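Local coordinates for conserved hypothetical protein (Agrobacterium tumefaciens, PDB 2FEX), which is of unknown function but belongs to the DJ-1/PfpI superfamily and packs as a two-fold symmetric pair of chains in the crystal, at the interface of chains A and B. Numbering follows the deposited sequence. Chains: chain A/B, conserved hypothetical protein.

Contact 1: the interface of chains A and B. Residues chain A 186-188; chain B 143, 188.
The side chains of B:Arg143 and B:Arg188 reach the C-terminal end of chain A from opposite flanks and meet the backbone carbonyls of the last turn of the 3-10 helix 181-187. This patch seats the C-terminal tail of one chain against arginines of the other in the deposited two-fold dimer. A:His187 O lies over the face of the B:Arg188 guanidinium, 3.0 Å from NH2, too far out of its plane for a well-directed hydrogen bond. The arginine chain is bent at chi2 (-18°), a nearly eclipsed turn, before its guanidinium meets that oxygen. A:Glu186 O is placed in the same way, 3.0 Å above the guanidinium plane of B:Arg143 and toward the rim. Although NE is 3.1 Å from this oxygen, its N-H points in another direction. At both carbonyls any attraction is probably electrostatic.

Apolar packing comes from the stem of B:Arg143, which runs extended from CG to NE and places CG 4.0 Å from A:Glu186 CA. Farther along, the side chain of B:Arg143 crosses that of A:Arg188, modelled only to CD, at about a right angle; the very short approach there is doubtful.

Within chain A, chi1 of A:Glu186 (66°) puts CG between the backbone N and the carbonyl carbon. This CG lies against one face of the A:His187 imidazole, 3.6 Å above the ring plane and offset toward the rim.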
loop_
_atom_site.group_PDB
_atom_site.type_symbol
_atom_site.label_atom_id
_atom_site.label_comp_id
_atom_site.label_asym_id
_atom_site.label_seq_id
_atom_site.Cartn_x
_atom_site.Cartn_y
_atom_site.Cartn_z
ATOM N N GLU A 186 -7.388 -10.159 -10.093
ATOM C CA GLU A 186 -6.121 -10.932 -9.988
ATOM C C GLU A 186 -6.274 -12.149 -9.052
ATOM O O GLU A 186 -5.320 -12.928 -8.936
ATOM C CB GLU A 186 -4.904 -10.095 -9.544
ATOM C CG GLU A 186 -4.984 -9.549 -8.127
ATOM C CD GLU A 186 -3.605 -9.089 -7.630
ATOM O OE1 GLU A 186 -2.611 -9.630 -8.092
ATOM O OE2 GLU A 186 -3.540 -8.208 -6.780
ATOM N N HIS A 187 -7.430 -12.259 -8.367
ATOM C CA HIS A 187 -7.673 -13.377 -7.437
ATOM C C HIS A 187 -8.671 -14.403 -8.008
ATOM O O HIS A 187 -8.957 -15.428 -7.382
ATOM C CB HIS A 187 -8.105 -12.846 -6.081
ATOM C CG HIS A 187 -7.112 -11.913 -5.462
ATOM N ND1 HIS A 187 -5.903 -12.341 -4.934
ATOM C CD2 HIS A 187 -7.141 -10.580 -5.296
ATOM C CE1 HIS A 187 -5.238 -11.299 -4.478
ATOM N NE2 HIS A 187 -5.981 -10.217 -4.659
ATOM N N ARG A 188 -9.165 -14.061 -9.195
ATOM C CA ARG A 188 -9.904 -14.879 -10.171
ATOM C C ARG A 188 -11.342 -14.435 -10.288
ATOM O O ARG A 188 -11.630 -13.558 -11.115
ATOM C CB ARG A 188 -9.678 -16.386 -10.093
ATOM C CG ARG A 188 -8.312 -16.753 -10.531
ATOM C CD ARG A 188 -8.352 -18.046 -11.399
ATOM N N ARG B 143 -3.395 -11.131 -13.904
ATOM C CA ARG B 143 -2.238 -11.268 -13.003
ATOM C C ARG B 143 -0.904 -10.826 -13.608
ATOM O O ARG B 143 -0.723 -10.797 -14.837
ATOM C CB ARG B 143 -2.073 -12.696 -12.462
ATOM C CG ARG B 143 -3.331 -13.216 -11.664
ATOM C CD ARG B 143 -3.182 -14.688 -11.390
ATOM N NE ARG B 143 -4.435 -15.208 -10.845
ATOM C CZ ARG B 143 -4.489 -16.039 -9.799
ATOM N NH1 ARG B 143 -3.364 -16.437 -9.212
ATOM N NH2 ARG B 143 -5.663 -16.460 -9.313
ATOM N N ARG B 188 -13.769 -13.084 -2.733
ATOM C CA ARG B 188 -14.662 -14.243 -3.022
ATOM C C ARG B 188 -16.148 -13.913 -2.912
ATOM O O ARG B 188 -16.553 -13.027 -2.149
ATOM C CB ARG B 188 -14.354 -15.411 -2.079
ATOM C CG ARG B 188 -12.954 -15.959 -2.276
ATOM C CD ARG B 188 -12.391 -15.525 -3.613
ATOM N NE ARG B 188 -10.978 -15.832 -3.764
ATOM C CZ ARG B 188 -10.489 -16.637 -4.701
ATOM N NH1 ARG B 188 -11.299 -17.215 -5.586
ATOM N NH2 ARG B 188 -9.184 -16.861 -4.756
#

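Contact 2: the interface of chains A and B. Residues chain A 8, 34, 48, 50-51; chain B 47-50.
Strands 49-51 of the two chains meet edge to edge as antiparallel partners, A:Val50 pairing with B:Val50 and A:Thr51 with B:Lys49. A direct hydrogen bond runs from the backbone N of A:Thr51 to the carbonyl O of B:Lys49 (2.9 Å, 157° at H), and the two-fold repeats it with the chains exchanged.

Water extends the polar network. Water 1 joins A:Thr51 O to the amide N of B:Lys49, with a longer link to B:Gly47 O. Water 2 lies in the plane of the A:His34 imidazole, at its edge, 2.8 Å from ND1, and also meets B:Gly47 O. This bridge ties the ring edge to the opposing loop and should restrain the rotation of the imidazole.

Apolar contact centres on B:Leu48. One methyl, CD2, sits over a face of the A:His34 ring, 3.6 Å from its centroid, in a CH-pi contact. The same methyl touches A:Leu8 CD1 and A:Val50 CG1, the latter at 3.8 Å. With CG1 anti to the backbone N (chi1 -180°), A:Val50 directs that branch toward the leucine. The other B:Leu48 methyl, CD1, meets A:Leu48 CD1 at 4.0 Å, the two side chains crossing nearly at right angles. Together, strand pairing and leucine packing join the two subunits of the deposited dimer.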
loop_
_atom_site.group_PDB
_atom_site.type_symbol
_atom_site.label_atom_id
_atom_site.label_comp_id
_atom_site.label_asym_id
_atom_site.label_seq_id
_atom_site.Cartn_x
_atom_site.Cartn_y
_atom_site.Cartn_z
ATOM N N LEU A 8 -0.507 7.083 11.651
ATOM C CA LEU A 8 0.668 6.219 11.436
ATOM C C LEU A 8 1.407 5.964 12.733
ATOM O O LEU A 8 1.150 6.599 13.789
ATOM C CB LEU A 8 1.649 6.941 10.457
ATOM C CG LEU A 8 1.054 7.294 9.068
ATOM C CD1 LEU A 8 2.108 8.080 8.214
ATOM C CD2 LEU A 8 0.471 6.016 8.286
ATOM N N HIS A 34 -1.771 13.072 7.753
ATOM C CA HIS A 34 -1.050 11.963 8.346
ATOM C C HIS A 34 -0.475 12.444 9.684
ATOM O O HIS A 34 0.093 13.545 9.764
ATOM C CB HIS A 34 0.109 11.480 7.436
ATOM C CG HIS A 34 -0.383 10.617 6.316
ATOM N ND1 HIS A 34 -0.551 11.118 5.044
ATOM C CD2 HIS A 34 -0.741 9.312 6.276
ATOM C CE1 HIS A 34 -1.022 10.154 4.266
ATOM N NE2 HIS A 34 -1.147 9.045 4.981
ATOM N N LEU A 48 9.694 2.801 4.271
ATOM C CA LEU A 48 9.441 4.225 3.913
ATOM C C LEU A 48 9.735 5.108 5.142
ATOM O O LEU A 48 9.124 4.904 6.195
ATOM C CB LEU A 48 7.960 4.475 3.545
ATOM C CG LEU A 48 7.452 3.753 2.295
ATOM C CD1 LEU A 48 5.936 4.019 2.226
ATOM C CD2 LEU A 48 8.187 4.259 1.007
ATOM N N VAL A 50 8.667 8.295 6.605
ATOM C CA VAL A 50 7.560 9.215 6.399
ATOM C C VAL A 50 7.572 10.370 7.399
ATOM O O VAL A 50 7.632 10.131 8.636
ATOM C CB VAL A 50 6.235 8.454 6.553
ATOM C CG1 VAL A 50 5.073 9.433 6.323
ATOM C CG2 VAL A 50 6.226 7.239 5.526
ATOM N N THR A 51 7.525 11.598 6.880
ATOM C CA THR A 51 7.379 12.771 7.766
ATOM C C THR A 51 5.868 13.063 7.755
ATOM O O THR A 51 5.289 13.413 6.705
ATOM C CB THR A 51 8.161 13.953 7.167
ATOM O OG1 THR A 51 9.553 13.662 7.263
ATOM C CG2 THR A 51 7.829 15.225 7.973
ATOM N N GLY B 47 -0.549 11.227 -0.201
ATOM C CA GLY B 47 -0.008 12.344 0.625
ATOM C C GLY B 47 1.146 11.992 1.594
ATOM O O GLY B 47 1.556 12.856 2.418
ATOM N N LEU B 48 1.698 10.784 1.518
ATOM C CA LEU B 48 2.817 10.443 2.387
ATOM C C LEU B 48 4.028 11.204 1.883
ATOM O O LEU B 48 4.404 11.075 0.698
ATOM C CB LEU B 48 3.172 8.952 2.277
ATOM C CG LEU B 48 2.247 7.933 2.877
ATOM C CD1 LEU B 48 2.864 6.490 2.538
ATOM C CD2 LEU B 48 2.110 8.070 4.419
ATOM N N LYS B 49 4.687 11.910 2.791
ATOM C CA LYS B 49 5.953 12.598 2.436
ATOM C C LYS B 49 7.093 11.614 2.802
ATOM O O LYS B 49 7.302 11.326 3.994
ATOM C CB LYS B 49 6.072 13.897 3.223
ATOM C CG LYS B 49 7.536 14.470 3.080
ATOM C CD LYS B 49 7.486 15.911 3.245
ATOM C CE LYS B 49 7.238 16.482 1.874
ATOM N NZ LYS B 49 7.718 17.845 1.972
ATOM N N VAL B 50 7.814 11.129 1.775
ATOM C CA VAL B 50 8.782 10.095 1.970
ATOM C C VAL B 50 10.190 10.619 1.611
ATOM O O VAL B 50 10.396 11.256 0.548
ATOM C CB VAL B 50 8.484 8.929 1.002
ATOM C CG1 VAL B 50 9.557 7.863 1.147
ATOM C CG2 VAL B 50 7.075 8.300 1.328
HETATM O O HOH W 1 3.159 12.450 5.191
HETATM O O HOH W 2 -0.296 13.769 4.265
#

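Contact 3: the interface of chains A and B. Residues chain A 18-19, 21-22, 27; chain B 14-15, 45-46.
B:Asp14 OD1, a carboxylate oxygen, accepts a 2.7 Å hydrogen bond from the backbone N of B:Gly46 on its syn side, with the donor 27° out of the carboxylate plane. The bond joins two loops of chain B, and both face helix 18-27 of chain A. The same oxygen also touches the methyl of A:Ala22, while B:Asp14 CB packs 3.6 Å from A:Ala18 CB.

Small residues let the chains come close. B:Gly46 CA lies 3.6 Å from A:Ala22 CA and also meets A:Ala21 CB, so its backbone rests on the helix.

The indole of B:Trp15 is met by two aliphatic groups from different directions. A:Ala22 CB lies in the ring plane at the benzo edge, 3.6 Å from CZ3. A:Leu19 sends CD1 over one face, 4.0 Å above the plane and toward the rim. For B:Trp15, chi1 (69°) sets CG between the backbone N and the carbonyl carbon, and chi2 (93°) then turns the six-membered ring toward the alanine.

Farther along the helix, selenomethionine B:Met45 crosses A:Tyr27 obliquely. Its chain bends at chi3, and the terminal methyl CE also lies at the indole edge of B:Trp15, in its plane. Across the interface, this CE reaches A:Tyr27 CE2 at 3.7 Å.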
loop_
_atom_site.group_PDB
_atom_site.type_symbol
_atom_site.label_atom_id
_atom_site.label_comp_id
_atom_site.label_asym_id
_atom_site.label_seq_id
_atom_site.Cartn_x
_atom_site.Cartn_y
_atom_site.Cartn_z
ATOM N N ALA A 18 -2.991 2.383 2.244
ATOM C CA ALA A 18 -2.497 2.905 0.980
ATOM C C ALA A 18 -3.552 3.176 -0.081
ATOM O O ALA A 18 -3.624 4.265 -0.693
ATOM C CB ALA A 18 -1.438 1.869 0.397
ATOM N N LEU A 19 -4.372 2.166 -0.336
ATOM C CA LEU A 19 -5.442 2.347 -1.316
ATOM C C LEU A 19 -6.437 3.461 -0.905
ATOM O O LEU A 19 -6.820 4.280 -1.737
ATOM C CB LEU A 19 -6.117 0.995 -1.544
ATOM C CG LEU A 19 -7.210 1.072 -2.578
ATOM C CD1 LEU A 19 -6.622 1.531 -3.990
ATOM C CD2 LEU A 19 -7.778 -0.372 -2.730
ATOM N N ALA A 21 -5.918 6.084 1.124
ATOM C CA ALA A 21 -5.349 7.430 1.030
ATOM C C ALA A 21 -5.175 7.853 -0.417
ATOM O O ALA A 21 -5.523 8.975 -0.800
ATOM C CB ALA A 21 -4.007 7.503 1.785
ATOM N N ALA A 22 -4.628 6.946 -1.245
ATOM C CA ALA A 22 -4.333 7.330 -2.635
ATOM C C ALA A 22 -5.621 7.659 -3.406
ATOM O O ALA A 22 -5.663 8.641 -4.159
ATOM C CB ALA A 22 -3.589 6.186 -3.320
ATOM N N TYR A 27 -8.246 10.994 -6.333
ATOM C CA TYR A 27 -9.447 10.856 -7.180
ATOM C C TYR A 27 -10.719 11.487 -6.640
ATOM O O TYR A 27 -11.566 11.896 -7.418
ATOM C CB TYR A 27 -9.691 9.398 -7.575
ATOM C CG TYR A 27 -8.583 8.920 -8.500
ATOM C CD1 TYR A 27 -8.303 9.631 -9.685
ATOM C CD2 TYR A 27 -7.816 7.810 -8.200
ATOM C CE1 TYR A 27 -7.282 9.236 -10.544
ATOM C CE2 TYR A 27 -6.770 7.397 -9.058
ATOM C CZ TYR A 27 -6.514 8.124 -10.224
ATOM O OH TYR A 27 -5.530 7.772 -11.122
ATOM N N ASP B 14 0.470 4.583 -3.900
ATOM C CA ASP B 14 0.863 4.051 -2.592
ATOM C C ASP B 14 0.697 2.523 -2.527
ATOM O O ASP B 14 1.465 1.859 -1.847
ATOM C CB ASP B 14 0.000 4.624 -1.455
ATOM C CG ASP B 14 0.062 6.166 -1.359
ATOM O OD1 ASP B 14 -0.146 6.803 -2.422
ATOM O OD2 ASP B 14 0.313 6.699 -0.241
ATOM N N TRP B 15 -0.367 2.010 -3.143
ATOM C CA TRP B 15 -0.707 0.609 -2.970
ATOM C C TRP B 15 0.170 -0.337 -3.816
ATOM O O TRP B 15 0.051 -1.571 -3.654
ATOM C CB TRP B 15 -2.180 0.339 -3.298
ATOM C CG TRP B 15 -2.517 0.479 -4.793
ATOM C CD1 TRP B 15 -2.514 -0.541 -5.714
ATOM C CD2 TRP B 15 -2.807 1.690 -5.522
ATOM N NE1 TRP B 15 -2.809 -0.036 -6.997
ATOM C CE2 TRP B 15 -2.984 1.326 -6.893
ATOM C CE3 TRP B 15 -2.961 3.035 -5.150
ATOM C CZ2 TRP B 15 -3.293 2.280 -7.875
ATOM C CZ3 TRP B 15 -3.270 3.986 -6.144
ATOM C CH2 TRP B 15 -3.460 3.589 -7.476
HETATM N N MSE B 45 0.677 9.593 -3.965
HETATM C CA MSE B 45 -0.711 9.925 -4.286
HETATM C C MSE B 45 -1.533 10.145 -3.020
HETATM O O MSE B 45 -2.423 11.007 -2.991
HETATM C CB MSE B 45 -1.323 8.787 -5.098
HETATM C CG MSE B 45 -1.018 8.988 -6.563
HETATM SE SE MSE B 45 -1.610 7.402 -7.630
HETATM C CE MSE B 45 -3.435 7.713 -7.425
ATOM N N GLY B 46 -1.296 9.272 -2.041
ATOM C CA GLY B 46 -2.015 9.363 -0.760
ATOM C C GLY B 46 -1.518 10.403 0.226
ATOM O O GLY B 46 -2.148 10.568 1.310
#

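Contacts 2 and 3 are neighbours, their C-alpha centres about 11 Å apart, and chain B supplies consecutive residues to them: 45 and 46 face helix 18-27 in contact 3, and 47 to 50 carry on into the strand pairing of contact 2. Contact 1 is more remote, about 21 Å from contact 3 and 30 Å from contact 2, and sets the 3-10 helix 181-187 and the last residue of chain A against B:Arg143 and B:Arg188. Each patch has a symmetric twin. The spread of contacts may limit rocking of one subunit against the other, although the structure alone does not prove this dimer in solution.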